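PDB 3W1O: DNA mimic protein DMP12, which mimics DNA, binding the dimeric histone-like protein HU at its DNA-binding sites and so partially preventing HU from binding DNA. Local coordinates for residues 6-11 with 35-40; 51-56 with 90-95. All coordinates share one frame; numbering follows the deposited sequence.

Interaction 1. Residues 6-11 with 35-40; sequences NLLIFC and ETVVEI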
loop_
_atom_site.group_PDB
_atom_site.type_symbol
_atom_site.label_atom_id
_atom_site.label_comp_id
_atom_site.label_asym_id
_atom_site.label_seq_id
_atom_site.Cartn_x
_atom_site.Cartn_y
_atom_site.Cartn_z
ATOM N N ASN A 6 4.934 11.081 -5.373
ATOM C CA ASN A 6 4.242 10.606 -4.157
ATOM C C ASN A 6 4.499 9.121 -3.908
ATOM O O ASN A 6 4.753 8.377 -4.836
ATOM C CB ASN A 6 2.740 10.837 -4.275
ATOM C CG ASN A 6 2.365 12.290 -4.149
ATOM O OD1 ASN A 6 2.806 12.972 -3.236
ATOM N ND2 ASN A 6 1.516 12.754 -5.046
ATOM N N LEU A 7 4.396 8.723 -2.657
ATOM C CA LEU A 7 4.431 7.322 -2.219
ATOM C C LEU A 7 3.262 6.581 -2.822
ATOM O O LEU A 7 2.150 7.094 -2.805
ATOM C CB LEU A 7 4.333 7.265 -0.686
ATOM C CG LEU A 7 3.974 5.942 0.003
ATOM C CD1 LEU A 7 5.058 4.889 -0.339
ATOM C CD2 LEU A 7 3.920 6.263 1.484
ATOM N N LEU A 8 3.519 5.383 -3.358
ATOM C CA LEU A 8 2.411 4.568 -3.861
ATOM C C LEU A 8 2.330 3.283 -3.088
ATOM O O LEU A 8 3.347 2.674 -2.752
ATOM C CB LEU A 8 2.555 4.265 -5.349
ATOM C CG LEU A 8 2.647 5.452 -6.333
ATOM C CD1 LEU A 8 2.695 4.887 -7.752
ATOM C CD2 LEU A 8 1.485 6.445 -6.169
ATOM N N ILE A 9 1.106 2.857 -2.816
ATOM C CA ILE A 9 0.891 1.470 -2.362
ATOM C C ILE A 9 -0.050 0.925 -3.409
ATOM O O ILE A 9 -1.118 1.513 -3.622
ATOM C CB ILE A 9 0.231 1.462 -0.997
ATOM C CG1 ILE A 9 1.215 2.066 0.039
ATOM C CG2 ILE A 9 -0.275 0.020 -0.648
ATOM C CD1 ILE A 9 0.695 2.145 1.487
ATOM N N PHE A 10 0.327 -0.135 -4.109
ATOM C CA PHE A 10 -0.531 -0.575 -5.184
ATOM C C PHE A 10 -0.359 -2.049 -5.553
ATOM O O PHE A 10 0.636 -2.695 -5.114
ATOM C CB PHE A 10 -0.283 0.290 -6.446
ATOM C CG PHE A 10 1.000 -0.045 -7.194
ATOM C CD1 PHE A 10 0.992 -0.935 -8.276
ATOM C CD2 PHE A 10 2.211 0.509 -6.783
ATOM C CE1 PHE A 10 2.227 -1.294 -8.937
ATOM C CE2 PHE A 10 3.409 0.172 -7.444
ATOM C CZ PHE A 10 3.392 -0.725 -8.535
ATOM N N CYS A 11 -1.297 -2.530 -6.382
ATOM C CA CYS A 11 -1.077 -3.762 -7.150
ATOM C C CYS A 11 -1.550 -3.481 -8.550
ATOM O O CYS A 11 -2.177 -2.448 -8.812
ATOM C CB CYS A 11 -1.779 -4.970 -6.485
ATOM S SG CYS A 11 -3.576 -4.822 -6.480
ATOM N N GLU A 35 -8.427 1.891 -8.732
ATOM C CA GLU A 35 -8.797 1.470 -7.400
ATOM C C GLU A 35 -7.662 0.641 -6.763
ATOM O O GLU A 35 -7.634 0.438 -5.549
ATOM C CB GLU A 35 -10.098 0.611 -7.446
ATOM C CG GLU A 35 -9.904 -0.805 -8.005
ATOM C CD GLU A 35 -11.216 -1.551 -8.092
ATOM O OE1 GLU A 35 -11.679 -2.006 -7.028
ATOM O OE2 GLU A 35 -11.750 -1.684 -9.206
ATOM N N THR A 36 -6.717 0.198 -7.584
ATOM C CA THR A 36 -5.628 -0.683 -7.082
ATOM C C THR A 36 -4.405 0.127 -6.689
ATOM O O THR A 36 -3.403 -0.455 -6.278
ATOM C CB THR A 36 -5.176 -1.739 -8.111
ATOM O OG1 THR A 36 -4.565 -1.088 -9.251
ATOM C CG2 THR A 36 -6.408 -2.621 -8.562
ATOM N N VAL A 37 -4.494 1.459 -6.818
ATOM C CA VAL A 37 -3.347 2.318 -6.570
ATOM C C VAL A 37 -3.742 3.304 -5.501
ATOM O O VAL A 37 -4.792 3.992 -5.623
ATOM C CB VAL A 37 -2.843 3.074 -7.810
ATOM C CG1 VAL A 37 -1.764 4.117 -7.387
ATOM C CG2 VAL A 37 -2.298 2.139 -8.865
ATOM N N VAL A 38 -2.948 3.383 -4.439
ATOM C CA VAL A 38 -3.159 4.460 -3.484
ATOM C C VAL A 38 -1.963 5.424 -3.613
ATOM O O VAL A 38 -0.834 5.026 -3.415
ATOM C CB VAL A 38 -3.246 3.950 -2.046
ATOM C CG1 VAL A 38 -3.539 5.113 -1.094
ATOM C CG2 VAL A 38 -4.355 2.884 -1.915
ATOM N N GLU A 39 -2.234 6.693 -3.903
ATOM C CA GLU A 39 -1.208 7.716 -3.934
ATOM C C GLU A 39 -1.260 8.434 -2.600
ATOM O O GLU A 39 -2.342 8.835 -2.160
ATOM C CB GLU A 39 -1.572 8.699 -5.063
ATOM C CG GLU A 39 -0.644 9.865 -5.192
ATOM C CD GLU A 39 -1.143 10.836 -6.246
ATOM O OE1 GLU A 39 -2.378 11.082 -6.330
ATOM O OE2 GLU A 39 -0.277 11.341 -6.968
ATOM N N ILE A 40 -0.111 8.621 -1.950
ATOM C CA ILE A 40 -0.091 9.139 -0.599
ATOM C C ILE A 40 0.819 10.348 -0.566
ATOM O O ILE A 40 1.993 10.222 -0.859
ATOM C CB ILE A 40 0.394 8.098 0.404
ATOM C CG1 ILE A 40 -0.448 6.839 0.246
ATOM C CG2 ILE A 40 0.249 8.626 1.874
ATOM C CD1 ILE A 40 -0.088 5.682 1.237
#
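Two hydrogen bonds grip the hydroxyl of Thr36: OG1 donates to the backbone of residues 6-11 and also hydrogen-bonds to Ser34 OG, two residues earlier in the chain. The donated bond is short, with Thr36 OG1 2.8 Å from Cys11 O, although the hydroxyl sits above the carbonyl plane. Its first torsion makes this possible, setting OG1 between the backbone N and the carbonyl carbon (chi1 65°). Cys11 N returns a bond to Thr36 O, so the two residues are joined through backbone and side chain together, while Cys11 SG rests against Thr36 CB. Further along, Ile9 and Val38 form a hydrogen-bonded antiparallel pair with both bonds nearly straight, the shorter from Val38 N to Ile9 O at 2.7 Å. The Leu7-Ile40 pair is looser, for Leu7 N reaches Ile40 O only weakly. At that end Asn6 ND2 meets Glu39 OE2 at 3.0 Å, arriving from above the carboxylate with amide and carboxylate planes 84° apart.

On one face, Ile40 lies alongside Leu7 and crosses Ile9 obliquely, the methyls Ile40 CD1 and Ile9 CD1 touching at 3.6 Å; Val38 on this face packs against helix 96-111. On the other, Val37 CG2 leans on Phe10 CB (3.7 Å), and Leu8 CD2 lies over Glu39 CA. Helix 21-30 packs on this second face through Leu8 and Phe10. Residues 7-10 also bond to strand 115-118, leaving 37-40 outermost: this antiparallel pair forms one side of a four-stranded antiparallel sheet, order 2-1-4-3, in an alpha+beta fold with helices on both faces.

Interaction 2. Residues 51-56 with 90-95; sequences RGLWRL and SDFSTE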
loop_
_atom_site.group_PDB
_atom_site.type_symbol
_atom_site.label_atom_id
_atom_site.label_comp_id
_atom_site.label_asym_id
_atom_site.label_seq_id
_atom_site.Cartn_x
_atom_site.Cartn_y
_atom_site.Cartn_z
ATOM N N ARG A 51 -0.117 9.501 13.852
ATOM C CA ARG A 51 -1.234 8.746 14.411
ATOM C C ARG A 51 -0.986 7.267 14.537
ATOM O O ARG A 51 -1.828 6.513 15.048
ATOM C CB ARG A 51 -2.462 9.055 13.620
ATOM C CG ARG A 51 -2.866 10.477 13.988
ATOM C CD ARG A 51 -4.146 10.889 13.342
ATOM N NE ARG A 51 -5.203 10.004 13.802
ATOM C CZ ARG A 51 -6.253 9.714 13.056
ATOM N NH1 ARG A 51 -6.343 10.289 11.852
ATOM N NH2 ARG A 51 -7.180 8.874 13.511
ATOM N N GLY A 52 0.167 6.850 14.045
ATOM C CA GLY A 52 0.619 5.479 14.242
ATOM C C GLY A 52 0.281 4.483 13.134
ATOM O O GLY A 52 0.471 3.283 13.320
ATOM N N LEU A 53 -0.156 4.974 11.968
ATOM C CA LEU A 53 -0.478 4.107 10.852
ATOM C C LEU A 53 0.741 3.278 10.353
ATOM O O LEU A 53 0.637 2.068 10.113
ATOM C CB LEU A 53 -1.120 4.896 9.703
ATOM C CG LEU A 53 -1.383 4.093 8.391
ATOM C CD1 LEU A 53 -2.350 2.853 8.649
ATOM C CD2 LEU A 53 -1.991 4.958 7.306
ATOM N N TRP A 54 1.897 3.921 10.177
ATOM C CA TRP A 54 3.004 3.218 9.576
ATOM C C TRP A 54 3.573 2.266 10.597
ATOM O O TRP A 54 3.976 1.141 10.259
ATOM C CB TRP A 54 4.072 4.183 9.031
ATOM C CG TRP A 54 3.464 5.271 8.191
ATOM C CD1 TRP A 54 3.617 6.606 8.372
ATOM C CD2 TRP A 54 2.559 5.115 7.086
ATOM N NE1 TRP A 54 2.883 7.313 7.451
ATOM C CE2 TRP A 54 2.226 6.424 6.637
ATOM C CE3 TRP A 54 2.019 4.001 6.414
ATOM C CZ2 TRP A 54 1.386 6.651 5.565
ATOM C CZ3 TRP A 54 1.169 4.239 5.327
ATOM C CH2 TRP A 54 0.864 5.545 4.924
ATOM N N ARG A 55 3.552 2.676 11.860
ATOM C CA ARG A 55 3.934 1.738 12.932
ATOM C C ARG A 55 3.065 0.463 12.936
ATOM O O ARG A 55 3.543 -0.645 13.174
ATOM C CB ARG A 55 3.849 2.470 14.291
ATOM C CG ARG A 55 5.002 3.463 14.451
ATOM C CD ARG A 55 4.944 4.168 15.803
ATOM N NE ARG A 55 4.468 5.544 15.673
ATOM C CZ ARG A 55 3.345 5.972 16.224
ATOM N NH1 ARG A 55 2.621 5.126 16.935
ATOM N NH2 ARG A 55 2.939 7.242 16.080
ATOM N N LEU A 56 1.781 0.603 12.654
ATOM C CA LEU A 56 0.903 -0.542 12.566
ATOM C C LEU A 56 1.332 -1.453 11.453
ATOM O O LEU A 56 1.340 -2.675 11.642
ATOM C CB LEU A 56 -0.539 -0.085 12.315
ATOM C CG LEU A 56 -1.782 -0.623 13.000
ATOM C CD1 LEU A 56 -1.613 -0.953 14.512
ATOM C CD2 LEU A 56 -2.833 0.449 12.823
ATOM N N SER A 90 -8.035 -1.342 13.534
ATOM C CA SER A 90 -7.380 -0.152 14.062
ATOM C C SER A 90 -8.361 0.939 14.433
ATOM O O SER A 90 -9.540 0.861 14.092
ATOM C CB SER A 90 -6.391 0.426 13.052
ATOM O OG SER A 90 -7.067 0.993 11.940
ATOM N N ASP A 91 -7.841 1.983 15.079
ATOM C CA ASP A 91 -8.639 3.138 15.510
ATOM C C ASP A 91 -8.988 4.092 14.363
ATOM O O ASP A 91 -9.822 4.958 14.529
ATOM C CB ASP A 91 -7.909 3.900 16.636
ATOM C CG ASP A 91 -7.923 3.118 17.952
ATOM O OD1 ASP A 91 -8.859 2.295 18.110
ATOM O OD2 ASP A 91 -7.010 3.300 18.801
ATOM N N PHE A 92 -8.376 3.911 13.199
ATOM C CA PHE A 92 -8.721 4.759 12.029
ATOM C C PHE A 92 -9.188 3.874 10.881
ATOM O O PHE A 92 -9.012 4.206 9.714
ATOM C CB PHE A 92 -7.542 5.695 11.594
ATOM C CG PHE A 92 -6.194 5.140 11.861
ATOM C CD1 PHE A 92 -5.877 3.846 11.459
ATOM C CD2 PHE A 92 -5.231 5.908 12.512
ATOM C CE1 PHE A 92 -4.643 3.293 11.737
ATOM C CE2 PHE A 92 -3.992 5.379 12.794
ATOM C CZ PHE A 92 -3.698 4.053 12.423
ATOM N N SER A 93 -9.789 2.729 11.208
ATOM C CA SER A 93 -10.112 1.758 10.183
ATOM C C SER A 93 -11.192 2.272 9.227
ATOM O O SER A 93 -11.447 1.651 8.201
ATOM C CB SER A 93 -10.616 0.472 10.824
ATOM O OG SER A 93 -11.892 0.734 11.452
ATOM N N THR A 94 -11.859 3.373 9.576
ATOM C CA THR A 94 -12.853 3.922 8.686
ATOM C C THR A 94 -12.396 5.165 7.965
ATOM O O THR A 94 -13.169 5.755 7.207
ATOM C CB THR A 94 -14.205 4.222 9.413
ATOM O OG1 THR A 94 -14.048 5.312 10.329
ATOM C CG2 THR A 94 -14.693 2.985 10.125
ATOM N N GLU A 95 -11.142 5.564 8.138
ATOM C CA GLU A 95 -10.728 6.814 7.540
ATOM C C GLU A 95 -10.341 6.537 6.094
ATOM O O GLU A 95 -9.916 5.437 5.768
ATOM C CB GLU A 95 -9.600 7.410 8.367
ATOM C CG GLU A 95 -10.127 7.785 9.729
ATOM C CD GLU A 95 -9.115 8.447 10.600
ATOM O OE1 GLU A 95 -8.039 8.818 10.087
ATOM O OE2 GLU A 95 -9.393 8.581 11.826
#
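Arg51 and Glu95 meet tip to tip in a bidentate, end-on salt bridge, beside the Schellman motif by which Gly52 ends helix 42-51. Arg51 NH2 lies 2.8 Å from Glu95 OE2, in the guanidinium plane and almost straight, while Arg51 NH1 donates to Glu95 OE1 at 2.9 Å, the oxygen lying slightly out of the guanidinium plane. Both carboxylate oxygens use their syn lone pairs, so the two charged groups engage along matching edges, with planes 36° apart.

Phe92 packs against the guanidinium. Its CD2 lies over one face of that group, and the far end of the ring points at the junction of helices 42-51 and 53-61. There the ring edge meets Arg51 O, 3.3 Å from Phe92 CE2, while Phe92 CZ rests on Leu53 CA at 3.6 Å. Leu56 comes tip to tip from the next turn, its CD2 touching both Phe92 CE1 and Ser90 CB.

The second shell fixes these groups. Tyr48 OH bonds Glu95 OE1, giving that oxygen a second partner, and Leu87 O holds Ser90 OG. Two overlapping type I turns, Ser90 to Ser93 and Phe92 to Glu95, bend the loop so that Phe92 and Glu95 face the same helix junction. Gly52, at positive phi (94°), also serves as N-cap of helix 53-61: its carbonyl O accepts Leu56 N at 3.1 Å.

From the N terminus, strand 7-10 leads through helix 21-30 to strand 37-40, where interaction 1 closes the first loop. The chain then enters helix 42-51, and interaction 2 opens at its end. The second loop carries helix 53-61, strand 72-75 and helix 77-88, and closes just before helix 96-111. The two loops follow in series, neither nesting nor crossing. Their centres lie about 17 Å apart, yet Ile40 CD1 packs on Trp54 CH2, bringing the outer strand against helix 53-61. Leu97 of helix 96-111 touches both Val38 and Leu53, joining the sheet to the helical part of the fold.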